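Putative polyketide cyclase SMa1630 (Sinorhizobium meliloti 1021, PDB 4U13) is of unproven function but probably acts as a polyketide cyclase or a related small-molecule enzyme. Local coordinates at residues M12-D17 and L92-T97. Residues are numbered along the deposited sequence; the frame is centred on the assembly and turned at random.
Sequences MYFDAD and LTYSFT
In this SnoaL-like alpha+beta fold of the NTF2 clan, helix 8-19 packs on the curved sheet through an aromatic cluster of Tyr13, Phe14, Tyr94 and Phe96. Phe96 turns its ring edge toward the Tyr13 face, a T-shaped pair with planes at 70° and Phe96 CE2 3.9 Å from Tyr13 CG. The tip of Phe14 touches both strand rings: CZ lies over one face of Tyr94, 3.9 Å from its CD2, while CE2 comes within 3.8 Å of Phe96 CZ. Tyr13 CG is anti to its backbone N (chi1 178°), which sends the ring to the Phe96 edge; Phe14 CG is anti to its carbonyl carbon (chi1 -75°), bringing CZ and CE2 onto the strand rings although its CB does not point at the strand. Tyr94 and Phe96, two apart on strand 90-99, both point toward the helix. A water bridges helix and strand, lying 2.8 Å from Tyr13 OH and 2.9 Å from Tyr94 OH, and it donates to Asp17 OD2 at 2.6 Å. An alanine in place of Tyr13 removes the ring and hydroxyl, and would probably loosen the packing round Phe96 and hold the water less firmly. Farther out, Trp52 NE1 hydrogen-bonds Asp17 OD1, which probably helps to orient the carboxylate.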
loop_
_atom_site.group_PDB
_atom_site.type_symbol
_atom_site.label_atom_id
_atom_site.label_comp_id
_atom_site.label_asym_id
_atom_site.label_seq_id
_atom_site.Cartn_x
_atom_site.Cartn_y
_atom_site.Cartn_z
HETATM N N MSE A 12 -4.790 -8.316 3.010
HETATM C CA MSE A 12 -3.499 -8.859 3.393
HETATM C C MSE A 12 -2.701 -9.296 2.177
HETATM O O MSE A 12 -1.503 -9.061 2.119
HETATM C CB MSE A 12 -3.773 -10.019 4.342
HETATM C CG MSE A 12 -2.506 -10.567 5.021
HETATM SE SE MSE A 12 -2.918 -12.163 6.191
HETATM C CE MSE A 12 -4.288 -11.270 7.348
ATOM N N TYR A 13 -3.359 -9.936 1.208
ATOM C CA TYR A 13 -2.746 -10.253 -0.056
ATOM C C TYR A 13 -2.072 -9.036 -0.695
ATOM O O TYR A 13 -0.871 -9.060 -0.961
ATOM C CB TYR A 13 -3.748 -10.895 -1.025
ATOM C CG TYR A 13 -3.093 -11.173 -2.335
ATOM C CD1 TYR A 13 -2.380 -12.337 -2.539
ATOM C CD2 TYR A 13 -3.058 -10.205 -3.307
ATOM C CE1 TYR A 13 -1.698 -12.552 -3.714
ATOM C CE2 TYR A 13 -2.367 -10.386 -4.492
ATOM C CZ TYR A 13 -1.692 -11.564 -4.685
ATOM O OH TYR A 13 -1.003 -11.760 -5.881
ATOM N N PHE A 14 -2.802 -7.948 -0.879
ATOM C CA PHE A 14 -2.259 -6.790 -1.589
ATOM C C PHE A 14 -1.222 -6.039 -0.801
ATOM O O PHE A 14 -0.304 -5.477 -1.389
ATOM C CB PHE A 14 -3.373 -5.828 -1.986
ATOM C CG PHE A 14 -4.170 -6.328 -3.156
ATOM C CD1 PHE A 14 -3.605 -6.360 -4.394
ATOM C CD2 PHE A 14 -5.438 -6.829 -2.994
ATOM C CE1 PHE A 14 -4.320 -6.828 -5.479
ATOM C CE2 PHE A 14 -6.159 -7.277 -4.053
ATOM C CZ PHE A 14 -5.574 -7.316 -5.310
ATOM N N ASP A 15 -1.322 -6.049 0.524
ATOM C CA ASP A 15 -0.310 -5.364 1.401
ATOM C C ASP A 15 1.032 -6.081 1.325
ATOM O O ASP A 15 2.140 -5.459 1.256
ATOM C CB ASP A 15 -0.738 -5.362 2.868
ATOM C CG ASP A 15 -1.860 -4.327 3.183
ATOM O OD1 ASP A 15 -1.893 -3.245 2.562
ATOM O OD2 ASP A 15 -2.703 -4.579 4.084
ATOM N N ALA A 16 0.909 -7.389 1.291
ATOM C CA ALA A 16 2.072 -8.257 1.218
ATOM C C ALA A 16 2.707 -8.285 -0.159
ATOM O O ALA A 16 3.922 -8.235 -0.270
ATOM C CB ALA A 16 1.671 -9.669 1.617
ATOM N N ASP A 17 1.870 -8.383 -1.189
ATOM C CA ASP A 17 2.309 -8.238 -2.548
ATOM C C ASP A 17 3.073 -6.921 -2.672
ATOM O O ASP A 17 4.191 -6.841 -3.100
ATOM C CB ASP A 17 1.086 -8.240 -3.465
ATOM C CG ASP A 17 1.438 -8.269 -4.938
ATOM O OD1 ASP A 17 2.522 -8.759 -5.277
ATOM O OD2 ASP A 17 0.602 -7.851 -5.781
ATOM N N LEU A 92 -6.746 -5.355 -14.427
ATOM C CA LEU A 92 -7.067 -6.785 -14.341
ATOM C C LEU A 92 -8.068 -7.053 -13.245
ATOM O O LEU A 92 -8.163 -6.299 -12.302
ATOM C CB LEU A 92 -5.792 -7.599 -14.006
ATOM C CG LEU A 92 -4.781 -7.730 -15.139
ATOM C CD1 LEU A 92 -3.442 -8.312 -14.688
ATOM C CD2 LEU A 92 -5.415 -8.589 -16.228
ATOM N N THR A 93 -8.762 -8.175 -13.371
ATOM C CA THR A 93 -9.666 -8.624 -12.353
ATOM C C THR A 93 -9.079 -9.783 -11.592
ATOM O O THR A 93 -8.750 -10.808 -12.164
ATOM C CB THR A 93 -11.042 -9.027 -12.936
ATOM O OG1 THR A 93 -11.637 -7.882 -13.563
ATOM C CG2 THR A 93 -11.983 -9.519 -11.804
ATOM N N TYR A 94 -8.932 -9.574 -10.293
ATOM C CA TYR A 94 -8.509 -10.617 -9.361
ATOM C C TYR A 94 -9.742 -11.243 -8.672
ATOM O O TYR A 94 -10.400 -10.575 -7.871
ATOM C CB TYR A 94 -7.595 -9.997 -8.289
ATOM C CG TYR A 94 -6.145 -9.694 -8.690
ATOM C CD1 TYR A 94 -5.835 -8.870 -9.797
ATOM C CD2 TYR A 94 -5.085 -10.209 -7.942
ATOM C CE1 TYR A 94 -4.515 -8.585 -10.155
ATOM C CE2 TYR A 94 -3.759 -9.930 -8.273
ATOM C CZ TYR A 94 -3.472 -9.113 -9.378
ATOM O OH TYR A 94 -2.157 -8.832 -9.682
ATOM N N SER A 95 -10.039 -12.504 -8.972
ATOM C CA SER A 95 -11.159 -13.201 -8.327
ATOM C C SER A 95 -10.687 -14.115 -7.255
ATOM O O SER A 95 -10.082 -15.117 -7.520
ATOM C CB SER A 95 -11.968 -14.036 -9.333
ATOM O OG SER A 95 -12.488 -13.187 -10.334
ATOM N N PHE A 96 -11.012 -13.783 -6.036
ATOM C CA PHE A 96 -10.528 -14.529 -4.890
ATOM C C PHE A 96 -11.651 -15.396 -4.337
ATOM O O PHE A 96 -12.770 -14.917 -4.167
ATOM C CB PHE A 96 -10.173 -13.573 -3.761
ATOM C CG PHE A 96 -8.958 -12.700 -4.000
ATOM C CD1 PHE A 96 -9.081 -11.471 -4.693
ATOM C CD2 PHE A 96 -7.717 -13.019 -3.428
ATOM C CE1 PHE A 96 -7.974 -10.634 -4.863
ATOM C CE2 PHE A 96 -6.626 -12.176 -3.562
ATOM C CZ PHE A 96 -6.750 -10.991 -4.294
ATOM N N THR A 97 -11.343 -16.641 -4.005
ATOM C CA THR A 97 -12.249 -17.495 -3.260
ATOM C C THR A 97 -11.652 -17.748 -1.906
ATOM O O THR A 97 -10.509 -18.186 -1.780
ATOM C CB THR A 97 -12.493 -18.829 -3.968
ATOM O OG1 THR A 97 -12.868 -18.554 -5.328
ATOM C CG2 THR A 97 -13.594 -19.604 -3.298
HETATM O O HOH W 1 -0.396 -9.532 -7.498
#